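Local structure of ribonuclease (Chelonia mydas, 2ZPO) at residues A[104-107]-A[113-116]; A[63-66]-A[70-73]; A[14-19]-A[23-28]; A[33-38]-A[42-47]; A[82-87]-A[91-96]. The protein is a secreted pancreatic-type ribonuclease that probably cleaves RNA on the 3' side of pyrimidine nucleotides. One frame throughout, in Å; residues are numbered along the deposited sequence. Where two conformers were deposited one is given.

Interaction 1. Residues A[104-107]-A[113-116]; sequences RIAC and VHYD. With SO4 (sulfate ion), chain B.
The carbonyl oxygen of Ala106 takes two backbone N-H groups from the opposite strand: a nearly straight bond from Val113 N (2.9 Å, 174°) and a longer, weak one from His114 N (3.3 Å). Both residues therefore face Ala106, which makes a classic beta bulge in the antiparallel hairpin of strands 94-108 and 111-118. Regular pairing resumes beyond it, where Ala106 N reaches His114 O and Asp116 N reaches Arg104 O. The bulge lies at the active site of the pancreatic ribonuclease fold, since His114 is the proton donor by similarity. With CG beside the backbone N (chi1 -53°), the ring of the conformer described, one of two, is set with ND1 pointing in its plane at sulfate O3, 2.8 Å away. The backbone adds a second grip, Tyr115 N to sulfate O4 at 2.7 Å. His11, the proton acceptor by similarity, binds the same ion through NE2, a setting consistent with a site for the scissile phosphate. On the sheet face that carries Ile105 and Tyr115, these two side chains cross at about a right angle, with Ile105 CG2 meeting Tyr115 CD1 obliquely at 4.1 Å; the tyrosine ring also meets that of His11. At the outer end Arg104 and Asp116 run side by side, pointing the same way, but they touch through the Arg104 methylene CD, 3.3 Å from Asp116 OD2, and the charged groups do not meet. Arg104 NE is instead in a salt bridge with Asp71. A water joins Arg104 NH1 to Asp116 OD2, a tentative link because Asp116 has two conformers.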
# COMPACT_ATOMS: atom_id res chain seq x y z
N ARG A 104 -2.19 -9.39 -2.69
CA ARG A 104 -3.41 -9.55 -3.49
C ARG A 104 -3.89 -8.14 -3.78
O ARG A 104 -4.10 -7.35 -2.85
CB ARG A 104 -4.48 -10.33 -2.69
CG ARG A 104 -5.79 -10.48 -3.45
CD ARG A 104 -6.75 -11.43 -2.77
NE ARG A 104 -6.24 -12.79 -2.89
CZ ARG A 104 -6.78 -13.84 -2.29
NH1 ARG A 104 -7.87 -13.68 -1.53
NH2 ARG A 104 -6.23 -15.04 -2.46
N ILE A 105 -3.95 -7.82 -5.05
CA ILE A 105 -4.42 -6.49 -5.48
C ILE A 105 -5.64 -6.63 -6.42
O ILE A 105 -5.91 -7.71 -6.90
CB ILE A 105 -3.27 -5.65 -6.16
CG1 ILE A 105 -2.79 -6.30 -7.46
CG2 ILE A 105 -2.11 -5.46 -5.17
CD1 ILE A 105 -1.75 -5.43 -8.23
N ALA A 106 -6.37 -5.53 -6.63
CA ALA A 106 -7.41 -5.50 -7.67
C ALA A 106 -6.82 -4.84 -8.88
O ALA A 106 -6.20 -3.76 -8.77
CB ALA A 106 -8.62 -4.71 -7.19
N CYS A 107 -7.03 -5.46 -10.04
CA CYS A 107 -6.62 -4.89 -11.31
C CYS A 107 -7.82 -4.49 -12.17
O CYS A 107 -8.94 -5.04 -12.05
CB CYS A 107 -5.69 -5.82 -12.08
SG CYS A 107 -4.15 -6.27 -11.18
N VAL A 113 -5.44 -1.03 -9.33
CA VAL A 113 -6.34 0.05 -8.87
C VAL A 113 -6.61 0.02 -7.36
O VAL A 113 -6.92 1.05 -6.78
CB VAL A 113 -7.66 0.09 -9.69
CG1 VAL A 113 -7.38 0.49 -11.15
CG2 VAL A 113 -8.37 -1.23 -9.63
N HIS A 114 -6.50 -1.14 -6.74
CA HIS A 114 -6.63 -1.19 -5.27
C HIS A 114 -5.70 -2.23 -4.67
O HIS A 114 -5.35 -3.23 -5.29
CB HIS A 114 -8.06 -1.57 -4.84
CG HIS A 114 -9.13 -0.72 -5.46
ND1 HIS A 114 -9.23 0.63 -5.22
CD2 HIS A 114 -10.14 -1.04 -6.30
CE1 HIS A 114 -10.25 1.12 -5.90
NE2 HIS A 114 -10.83 0.13 -6.56
N TYR A 115 -5.33 -2.00 -3.42
CA TYR A 115 -4.59 -3.00 -2.66
C TYR A 115 -5.61 -3.75 -1.83
O TYR A 115 -6.41 -3.12 -1.13
CB TYR A 115 -3.56 -2.31 -1.78
CG TYR A 115 -2.72 -3.26 -0.95
CD1 TYR A 115 -1.53 -3.78 -1.45
CD2 TYR A 115 -3.15 -3.69 0.32
CE1 TYR A 115 -0.77 -4.68 -0.71
CE2 TYR A 115 -2.37 -4.57 1.07
CZ TYR A 115 -1.19 -5.06 0.56
OH TYR A 115 -0.40 -5.94 1.26
N ASP A 116 -5.57 -5.07 -1.86
CA ASP A 116 -6.49 -5.85 -1.03
C ASP A 116 -5.87 -6.26 0.30
O ASP A 116 -6.25 -5.75 1.34
CB ASP A 116 -7.08 -7.04 -1.77
CG ASP A 116 -8.11 -7.76 -0.93
OD1 ASP A 116 -8.75 -7.07 -0.12
OD2 ASP A 116 -8.28 -8.97 -1.11
S SO4 B . -7.31 1.19 -1.91
O1 SO4 B . -6.57 2.14 -1.08
O2 SO4 B . -8.59 0.84 -1.30
O3 SO4 B . -7.57 1.75 -3.26
O4 SO4 B . -6.55 -0.04 -2.00
O HOH W 1 -9.31 -11.24 -0.52

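Interaction 2. Residues A[63-66]-A[70-73]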
# COMPACT_ATOMS: atom_id res chain seq x y z
N ALA A 63 -1.44 -14.12 -10.64
CA ALA A 63 -2.40 -15.21 -10.93
C ALA A 63 -3.80 -14.75 -10.52
O ALA A 63 -3.96 -14.02 -9.55
CB ALA A 63 -2.03 -16.44 -10.18
N PRO A 64 -4.83 -15.23 -11.24
CA PRO A 64 -6.20 -14.85 -10.85
C PRO A 64 -6.55 -15.28 -9.41
O PRO A 64 -6.12 -16.33 -8.96
CB PRO A 64 -7.09 -15.61 -11.86
CG PRO A 64 -6.20 -16.33 -12.80
CD PRO A 64 -4.77 -16.10 -12.43
N ALA A 65 -7.34 -14.47 -8.71
CA ALA A 65 -7.65 -14.74 -7.30
C ALA A 65 -9.13 -14.48 -7.03
O ALA A 65 -9.53 -14.23 -5.88
CB ALA A 65 -6.77 -13.90 -6.37
N GLY A 66 -9.93 -14.56 -8.08
CA GLY A 66 -11.39 -14.31 -7.98
C GLY A 66 -11.75 -12.88 -8.34
O GLY A 66 -11.08 -11.92 -7.93
N ARG A 70 -5.94 -10.34 -8.00
CA ARG A 70 -4.84 -11.13 -8.51
C ARG A 70 -3.86 -11.27 -7.38
O ARG A 70 -3.66 -10.30 -6.63
CB ARG A 70 -4.09 -10.40 -9.63
CG ARG A 70 -4.95 -9.77 -10.73
CD ARG A 70 -5.06 -10.69 -11.88
NE ARG A 70 -3.78 -11.06 -12.49
CZ ARG A 70 -3.69 -11.99 -13.43
NH1 ARG A 70 -4.82 -12.61 -13.83
NH2 ARG A 70 -2.52 -12.33 -13.96
N ASP A 71 -3.22 -12.41 -7.29
CA ASP A 71 -2.17 -12.65 -6.31
C ASP A 71 -0.80 -12.59 -6.99
O ASP A 71 -0.60 -13.18 -8.07
CB ASP A 71 -2.36 -14.03 -5.71
CG ASP A 71 -3.57 -14.11 -4.82
OD1 ASP A 71 -4.08 -13.05 -4.44
OD2 ASP A 71 -4.00 -15.24 -4.49
N SER A 72 0.13 -11.88 -6.37
CA SER A 72 1.50 -11.77 -6.94
C SER A 72 2.28 -13.06 -6.86
O SER A 72 2.12 -13.84 -5.94
CB SER A 72 2.31 -10.70 -6.22
OG SER A 72 2.56 -11.02 -4.87
N THR A 73 3.13 -13.27 -7.87
CA THR A 73 4.01 -14.43 -7.83
C THR A 73 5.09 -14.16 -6.78
O THR A 73 5.37 -15.01 -5.92
CB THR A 73 4.63 -14.67 -9.20
OG1 THR A 73 3.56 -15.01 -10.10
CG2 THR A 73 5.67 -15.82 -9.16
O HOH W 2 -3.93 -16.77 -6.86
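Ala63 and Asp71 face each other as an antiparallel hydrogen-bonded pair, Ala63 N to Asp71 O and Asp71 N to Ala63 O both measuring 2.9 Å, while Pro64 and Arg70 form the adjoining non-hydrogen-bonded pair with diverging side chains. Arg70 leaves the strand and then doubles back: bends at chi2 (-96°) and chi3 (-59°) fold the guanidinium against the peptide that links Ala63 to Pro64. One face of the group is thereby covered, with Ala63 C lying 4.0 Å above the plane over its centre and Pro64 N nearer the rim. The proline ring adds an apolar neighbour, its CD 3.8 Å from Arg70 NH1. This is flat packing of a charged group on a peptide, without a hydrogen bond between them; the N-H groups look elsewhere, NE to Ile57 O and NH1 to a bound glycerol. Covered on one face and hydrogen-bonded through its N-H groups, the guanidinium is probably restricted in its rotation. Across the hairpin, Asp71 sets its carboxylate against the methyl of Ala65, with OD1 3.4 Å from Ala65 CB. The carboxylate's main partner is Arg104 on strand 94-108, through a salt bridge at OD1. Its other oxygen, OD2, accepts a hydrogen bond from a water 2.8 Å away that also donates to Pro64 O, so the chain is joined a second time where the direct backbone pairing stops. The whole is a short beta hairpin at the protein surface, strand 62-64 turning back into the start of strand 69-83, on the edge of the antiparallel sheet of the ribonuclease fold.

Interaction 3. Residues A[14-19]-A[23-28]; sequences YPRTAA and RTYCNQ
Arg16 lays its guanidinium flat on the ring of Tyr25, a cation-pi stack that fastens the loop between helices 3-11 and 22-32 of the ribonuclease fold to the second of these helices. In the conformer described, one of two deposited, the planes are only 16° apart and the centres 4.0 Å; Arg16 NH2 sits over the middle of the ring and 3.6 Å from Tyr25 CG. The arginine chain is extended from CG to NE, which carries the cation from the loop across the face of the ring, and NH2 keeps a hydrogen bond to Thr79 OG1. Tyr25 in turn swings out from the helix with CG anti to the backbone N (chi1 177°), toward the loop, and its hydroxyl is hydrogen-bonded to Asp13. Near the foot of the ring Ala19 CB packs on the helix, 3.8 Å from Tyr25 CB. A serine in place of Tyr25 would probably leave the Arg16 cation without its aromatic platform and Asp13 without the phenol hydroxyl, freeing the loop to shift. Away from this packed centre the contact becomes loose and wet. Gln28 stretches along the outside and comes no closer to Ala19 CB than 4.1 Å, through OE1. Ala18, its methyl turned away from the helix, reaches Gln28 by way of water: one molecule donates to Gln28 OE1 at 3.2 Å and only weakly to Ala18 O. No direct hydrogen bond joins the two segments; even the carbonyl oxygen of Thr17 merely abuts the edge of the Tyr25 ring, in its plane, 3.5 Å from CE2.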
# COMPACT_ATOMS: atom_id res chain seq x y z
N TYR A 14 9.10 3.26 -3.28
CA TYR A 14 10.28 2.56 -3.76
C TYR A 14 11.28 3.52 -4.42
O TYR A 14 10.90 4.23 -5.34
CB TYR A 14 9.87 1.47 -4.75
CG TYR A 14 11.09 0.85 -5.37
CD1 TYR A 14 11.81 -0.13 -4.68
CD2 TYR A 14 11.55 1.29 -6.61
CE1 TYR A 14 12.97 -0.67 -5.23
CE2 TYR A 14 12.70 0.75 -7.16
CZ TYR A 14 13.39 -0.23 -6.46
OH TYR A 14 14.52 -0.76 -7.02
N PRO A 15 12.56 3.50 -3.97
CA PRO A 15 13.06 2.74 -2.80
C PRO A 15 12.37 3.21 -1.52
O PRO A 15 11.80 4.32 -1.52
CB PRO A 15 14.57 3.10 -2.75
CG PRO A 15 14.89 3.65 -4.13
CD PRO A 15 13.64 4.27 -4.64
N ARG A 16 12.38 2.36 -0.49
CA ARG A 16 11.74 2.68 0.78
C ARG A 16 12.27 4.00 1.31
O ARG A 16 13.49 4.27 1.27
CB ARG A 16 11.97 1.55 1.78
CG ARG A 16 11.08 1.66 3.00
CD ARG A 16 11.26 0.48 3.92
NE ARG A 16 10.20 0.43 4.92
CZ ARG A 16 10.25 1.01 6.11
NH1 ARG A 16 11.33 1.69 6.49
NH2 ARG A 16 9.22 0.90 6.93
N THR A 17 11.36 4.85 1.77
CA THR A 17 11.72 6.14 2.35
C THR A 17 12.35 5.90 3.71
O THR A 17 11.86 5.11 4.51
CB THR A 17 10.48 7.06 2.43
OG1 THR A 17 10.06 7.37 1.11
CG2 THR A 17 10.76 8.36 3.20
N ALA A 18 13.50 6.55 3.95
CA ALA A 18 14.23 6.39 5.19
C ALA A 18 13.46 7.05 6.34
O ALA A 18 12.79 8.06 6.14
CB ALA A 18 15.64 7.01 5.06
N ALA A 19 13.54 6.42 7.50
CA ALA A 19 12.87 6.91 8.72
C ALA A 19 13.56 6.28 9.92
O ALA A 19 14.24 5.26 9.77
CB ALA A 19 11.37 6.57 8.69
N ARG A 23 6.98 3.43 13.35
CA ARG A 23 5.92 4.31 13.80
C ARG A 23 6.10 5.67 13.11
O ARG A 23 5.13 6.24 12.58
CB ARG A 23 6.02 4.44 15.33
CG ARG A 23 5.07 5.36 16.00
CD ARG A 23 5.52 5.63 17.45
NE ARG A 23 6.15 6.96 17.54
CZ ARG A 23 7.45 7.21 17.73
NH1 ARG A 23 8.35 6.23 17.89
NH2 ARG A 23 7.86 8.47 17.79
N THR A 24 7.33 6.17 13.08
CA THR A 24 7.64 7.45 12.45
C THR A 24 7.49 7.37 10.92
O THR A 24 6.99 8.30 10.30
CB THR A 24 9.07 7.97 12.79
OG1 THR A 24 9.26 8.02 14.22
CG2 THR A 24 9.27 9.34 12.23
N TYR A 25 7.96 6.28 10.32
CA TYR A 25 7.72 6.01 8.90
C TYR A 25 6.23 6.22 8.60
O TYR A 25 5.84 6.96 7.69
CB TYR A 25 8.13 4.59 8.54
CG TYR A 25 7.82 4.25 7.10
CD1 TYR A 25 6.58 3.73 6.75
CD2 TYR A 25 8.76 4.48 6.10
CE1 TYR A 25 6.29 3.43 5.44
CE2 TYR A 25 8.49 4.20 4.75
CZ TYR A 25 7.24 3.68 4.43
OH TYR A 25 6.96 3.41 3.10
N CYS A 26 5.40 5.52 9.37
CA CYS A 26 3.95 5.56 9.13
C CYS A 26 3.36 6.96 9.31
O CYS A 26 2.60 7.44 8.48
CB CYS A 26 3.27 4.54 10.02
SG CYS A 26 3.48 2.85 9.44
N ASN A 27 3.75 7.64 10.39
CA ASN A 27 3.26 8.96 10.64
C ASN A 27 3.60 9.93 9.49
O ASN A 27 2.74 10.68 9.01
CB ASN A 27 3.80 9.43 11.98
CG ASN A 27 3.10 8.76 13.16
OD1 ASN A 27 1.94 8.30 13.03
ND2 ASN A 27 3.76 8.72 14.32
N GLN A 28 4.85 9.87 9.04
CA GLN A 28 5.31 10.75 7.97
C GLN A 28 4.66 10.41 6.63
O GLN A 28 4.21 11.28 5.90
CB GLN A 28 6.84 10.66 7.86
CG GLN A 28 7.55 11.24 9.08
CD GLN A 28 9.09 11.20 9.00
OE1 GLN A 28 9.68 10.27 8.45
NE2 GLN A 28 9.73 12.21 9.58
O HOH W 3 12.84 10.53 8.42
O HOH W 4 9.52 9.13 6.34

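Interaction 4. Residues A[33-38]-A[42-47]; sequences RGMTLP and FTNTFV. Unlike the reference sequence in segment 33-38: Leu37 (reference Ser).
Strand 43-47, which carries substrate-binding residues by similarity, receives on Asn44 and Phe46 the side chains of Met35 and Arg33 from the chain that leaves helix 22-32. The helix ends in a Schellman motif with Gly34 at the C-prime position, and the turn brings both side chains toward the strand. Met35 does most of the touching. The Met35 and Asn44 side chains cross at about a right angle, SD 3.5 Å from Asn44 OD1, and the bend at chi3 (-73°) carries the methyl CE onward to Phe46 CZ, 3.6 Å away. Beside it, Arg33 CG meets Phe46 CE1 at 4.0 Å, while the guanidinium, steeply inclined to the ring, bonds through NH1 to Arg9 O and Val12 O. Asn44 ND2 is itself poised 3.3 Å above the centre of the Phe46 ring, so amide, thioether and ring share one buried cluster. No hydrogen bond joins the two segments. The amide is satisfied elsewhere, OD1 by Lys41 NZ and ND2 by Gln10 O, two bonds that would fix its rotation; Met35 and Phe46 pack round an amide held in this way, consistent with Asn44 positioning the lysine beside the active site.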
# COMPACT_ATOMS: atom_id res chain seq x y z
N ARG A 33 1.64 11.35 1.75
CA ARG A 33 0.91 10.74 0.65
C ARG A 33 -0.58 11.10 0.61
O ARG A 33 -1.33 10.51 -0.16
CB ARG A 33 1.11 9.22 0.67
CG ARG A 33 2.53 8.77 0.46
CD ARG A 33 3.09 9.26 -0.89
NE ARG A 33 4.44 8.71 -1.10
CZ ARG A 33 4.69 7.55 -1.72
NH1 ARG A 33 3.70 6.84 -2.20
NH2 ARG A 33 5.95 7.14 -1.88
N GLY A 34 -1.01 12.04 1.44
CA GLY A 34 -2.37 12.59 1.29
C GLY A 34 -3.44 11.79 2.01
O GLY A 34 -4.61 11.90 1.69
N MET A 35 -3.03 10.98 2.98
CA MET A 35 -3.94 10.05 3.64
C MET A 35 -4.36 10.44 5.08
O MET A 35 -4.97 9.65 5.81
CB MET A 35 -3.38 8.62 3.56
CG MET A 35 -3.56 8.00 2.18
SD MET A 35 -2.85 6.33 2.09
CE MET A 35 -1.11 6.71 2.09
N THR A 36 -4.09 11.69 5.47
CA THR A 36 -4.52 12.17 6.79
C THR A 36 -5.40 13.42 6.74
O THR A 36 -5.73 13.99 7.79
CB THR A 36 -3.35 12.38 7.77
OG1 THR A 36 -2.50 13.42 7.29
CG2 THR A 36 -2.53 11.11 7.92
N LEU A 37 -5.77 13.84 5.54
CA LEU A 37 -6.78 14.88 5.38
C LEU A 37 -7.80 14.47 4.34
O LEU A 37 -7.44 13.84 3.33
CB LEU A 37 -6.14 16.21 4.99
CG LEU A 37 -5.61 17.13 6.09
CD1 LEU A 37 -5.15 18.42 5.47
CD2 LEU A 37 -6.67 17.41 7.16
N PRO A 38 -9.09 14.80 4.58
CA PRO A 38 -9.61 15.49 5.77
C PRO A 38 -9.75 14.62 7.04
O PRO A 38 -10.00 15.16 8.12
CB PRO A 38 -10.99 15.97 5.30
CG PRO A 38 -11.39 14.97 4.26
CD PRO A 38 -10.14 14.50 3.60
N PHE A 42 -7.61 4.60 8.22
CA PHE A 42 -7.41 3.64 9.29
C PHE A 42 -6.17 2.75 9.12
O PHE A 42 -5.43 2.53 10.08
CB PHE A 42 -8.68 2.80 9.49
CG PHE A 42 -9.76 3.51 10.27
CD1 PHE A 42 -9.58 3.80 11.62
CD2 PHE A 42 -10.96 3.88 9.66
CE1 PHE A 42 -10.57 4.46 12.36
CE2 PHE A 42 -11.96 4.54 10.38
CZ PHE A 42 -11.76 4.83 11.74
N THR A 43 -5.97 2.24 7.91
CA THR A 43 -4.86 1.33 7.62
C THR A 43 -4.39 1.52 6.20
O THR A 43 -5.17 1.89 5.33
CB THR A 43 -5.27 -0.16 7.88
OG1 THR A 43 -4.12 -1.00 7.86
CG2 THR A 43 -6.25 -0.64 6.83
N ASN A 44 -3.11 1.25 5.97
CA ASN A 44 -2.56 1.34 4.63
C ASN A 44 -1.24 0.57 4.57
O ASN A 44 -0.44 0.63 5.50
CB ASN A 44 -2.33 2.80 4.24
CG ASN A 44 -1.92 2.95 2.79
OD1 ASN A 44 -2.75 2.83 1.90
ND2 ASN A 44 -0.64 3.23 2.55
N THR A 45 -1.07 -0.19 3.50
CA THR A 45 0.18 -0.87 3.22
C THR A 45 0.97 -0.16 2.12
O THR A 45 0.43 0.14 1.03
CB THR A 45 -0.06 -2.34 2.83
OG1 THR A 45 -0.68 -3.03 3.94
CG2 THR A 45 1.26 -3.02 2.44
N PHE A 46 2.25 0.05 2.38
CA PHE A 46 3.18 0.57 1.38
C PHE A 46 3.98 -0.60 0.88
O PHE A 46 4.51 -1.40 1.68
CB PHE A 46 4.10 1.61 2.02
CG PHE A 46 3.37 2.86 2.44
CD1 PHE A 46 3.04 3.84 1.49
CD2 PHE A 46 2.97 3.04 3.77
CE1 PHE A 46 2.34 5.02 1.89
CE2 PHE A 46 2.29 4.21 4.17
CZ PHE A 46 1.98 5.19 3.22
N VAL A 47 4.05 -0.74 -0.44
CA VAL A 47 4.79 -1.85 -1.04
C VAL A 47 6.12 -1.26 -1.54
O VAL A 47 6.12 -0.28 -2.27
CB VAL A 47 4.01 -2.48 -2.23
CG1 VAL A 47 4.79 -3.63 -2.80
CG2 VAL A 47 2.59 -2.95 -1.79

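Interaction 5. Residues A[82-87]-A[91-96]. With SO4 (sulfate ion), chain F.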
# COMPACT_ATOMS: atom_id res chain seq x y z
N ARG A 82 -1.22 1.11 10.80
CA ARG A 82 -2.55 1.02 11.39
C ARG A 82 -2.70 2.16 12.41
O ARG A 82 -1.82 2.39 13.23
CB ARG A 82 -2.77 -0.34 12.06
CG ARG A 82 -3.11 -1.46 11.07
CD ARG A 82 -3.15 -2.85 11.71
NE ARG A 82 -4.28 -3.05 12.63
CZ ARG A 82 -5.48 -3.54 12.29
NH1 ARG A 82 -5.75 -3.85 11.03
NH2 ARG A 82 -6.43 -3.68 13.22
N LEU A 83 -3.82 2.87 12.31
CA LEU A 83 -4.11 4.03 13.14
C LEU A 83 -4.21 3.63 14.60
O LEU A 83 -4.80 2.60 14.93
CB LEU A 83 -5.45 4.62 12.71
CG LEU A 83 -5.84 6.01 13.24
CD1 LEU A 83 -4.92 7.12 12.70
CD2 LEU A 83 -7.28 6.30 12.88
N GLN A 84 -3.59 4.43 15.46
CA GLN A 84 -3.83 4.32 16.91
C GLN A 84 -5.23 4.83 17.23
O GLN A 84 -5.60 5.99 16.92
CB GLN A 84 -2.83 5.13 17.71
CG GLN A 84 -1.41 4.73 17.43
CD GLN A 84 -0.46 5.18 18.48
OE1 GLN A 84 -0.55 6.28 19.03
NE2 GLN A 84 0.53 4.32 18.76
N GLY A 85 -5.99 3.94 17.88
CA GLY A 85 -7.42 4.12 18.22
C GLY A 85 -8.25 4.31 16.97
O GLY A 85 -7.94 3.73 15.92
N GLY A 86 -9.39 4.98 17.09
CA GLY A 86 -10.65 4.53 16.40
C GLY A 86 -11.16 5.89 15.79
O GLY A 86 -12.18 5.88 15.11
N SER A 87 -10.53 7.03 16.09
CA SER A 87 -11.09 8.30 15.65
C SER A 87 -10.48 8.77 14.35
O SER A 87 -9.25 8.75 14.20
CB SER A 87 -10.92 9.36 16.73
OG SER A 87 -11.39 10.63 16.23
N PRO A 91 -5.21 14.80 15.39
CA PRO A 91 -4.00 14.19 14.84
C PRO A 91 -4.11 12.72 14.56
O PRO A 91 -4.76 11.99 15.30
CB PRO A 91 -2.96 14.37 15.96
CG PRO A 91 -3.49 15.34 16.86
CD PRO A 91 -4.98 15.39 16.73
N CYS A 92 -3.41 12.27 13.51
CA CYS A 92 -3.41 10.90 13.07
C CYS A 92 -2.09 10.27 13.48
O CYS A 92 -1.05 10.58 12.89
CB CYS A 92 -3.51 10.86 11.54
SG CYS A 92 -4.94 11.73 10.88
N ASN A 93 -2.12 9.41 14.49
CA ASN A 93 -0.93 8.67 14.94
C ASN A 93 -1.02 7.21 14.57
O ASN A 93 -2.08 6.58 14.74
CB ASN A 93 -0.75 8.81 16.45
CG ASN A 93 -0.40 10.22 16.85
OD1 ASN A 93 0.68 10.69 16.54
ND2 ASN A 93 -1.32 10.90 17.53
N TYR A 94 0.07 6.67 14.04
CA TYR A 94 0.07 5.31 13.52
C TYR A 94 1.05 4.42 14.24
O TYR A 94 2.01 4.91 14.82
CB TYR A 94 0.40 5.31 12.00
CG TYR A 94 -0.72 5.92 11.19
CD1 TYR A 94 -1.77 5.13 10.70
CD2 TYR A 94 -0.75 7.29 10.93
CE1 TYR A 94 -2.81 5.68 9.99
CE2 TYR A 94 -1.81 7.86 10.20
CZ TYR A 94 -2.84 7.05 9.73
OH TYR A 94 -3.88 7.60 9.01
N ASN A 95 0.77 3.12 14.23
CA ASN A 95 1.77 2.10 14.54
C ASN A 95 2.01 1.33 13.24
O ASN A 95 1.22 1.43 12.30
CB ASN A 95 1.28 1.14 15.63
CG ASN A 95 1.05 1.84 16.96
OD1 ASN A 95 1.94 2.53 17.49
ND2 ASN A 95 -0.15 1.68 17.51
N GLY A 96 3.11 0.60 13.17
CA GLY A 96 3.46 -0.05 11.91
C GLY A 96 4.26 -1.31 12.15
O GLY A 96 4.85 -1.48 13.20
S SO4 F . -3.81 -3.20 15.88
O1 SO4 F . -3.71 -1.98 15.08
O2 SO4 F . -3.60 -2.88 17.29
O3 SO4 F . -5.14 -3.78 15.71
O4 SO4 F . -2.79 -4.15 15.46
O HOH W 5 -2.18 1.01 15.99
O HOH W 6 -4.61 8.52 15.83
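Leu83 and Tyr94 cross obliquely, the leucine methyl CD1 resting over one face of the aromatic ring in a CH-pi contact, 3.9 Å from the centroid of the Tyr94 ring and 23° off its normal. Both CB atoms point away from the opposing strand, yet the side chains meet: with Leu83 CG anti to the backbone N (chi1 -168°), CD1 is brought over the ring within 3.6 Å of Tyr94 CZ. Were Tyr94 a valine, Leu83 CD1 would probably lose the ring face it rests on, and the Lys41 carbonyl its hydroxyl partner. The amides of Gln84 and Asn95 are set differently, their side chains crossing at about a right angle with planes 61° apart. Gln84 NE2 reaches Asn95 OD1 at 2.6 Å, but this bond is short and bent, and its assignment is best treated as doubtful. Gln84 is held more soundly by its backbone, N to Asn93 O at 2.7 Å, next to the antiparallel hydrogen-bonded pair that Arg82 and Asn95 make through both N-H groups. Arg82, substrate-binding by similarity, turns its guanidinium outward and edge-on to a sulfate: NE meets O1 at 2.7 Å in the guanidinium plane, and NH2 meets O3 at 2.8 Å, a grip that could serve for an RNA phosphate. The hairpin of strands 69-83 and 94-108 turns here, with Leu83 also hydrogen-bonded through its backbone to Phe42 just before strand 43-47, Tyr94 leaning on Cys26 and Met30 of helix 22-32, and Cys92 tied by its disulfide to Cys40.

In the fold
From the N terminus the contacts follow in series, each closing a short loop before the next opens, so none nest or cross. Interaction 3 folds the loop after helix 3-11 onto helix 22-32; interaction 4 joins the end of that helix to strand 43-47, and the two meet where Tyr25 OH packs on Phe46 CB. Interaction 2 closes the hairpin into strand 69-83, interaction 5 the turn from that strand to strand 94-108, and interaction 1 the last hairpin. Interactions 2 and 5 lie at far ends of strand 69-83, centres about 30 Å apart. Interaction 1 touches interaction 2 through the Arg104-Asp71 salt bridge and interaction 4 through Tyr115 on Thr45, and Asn27 hydrogen-bonds interaction 3 to Tyr94.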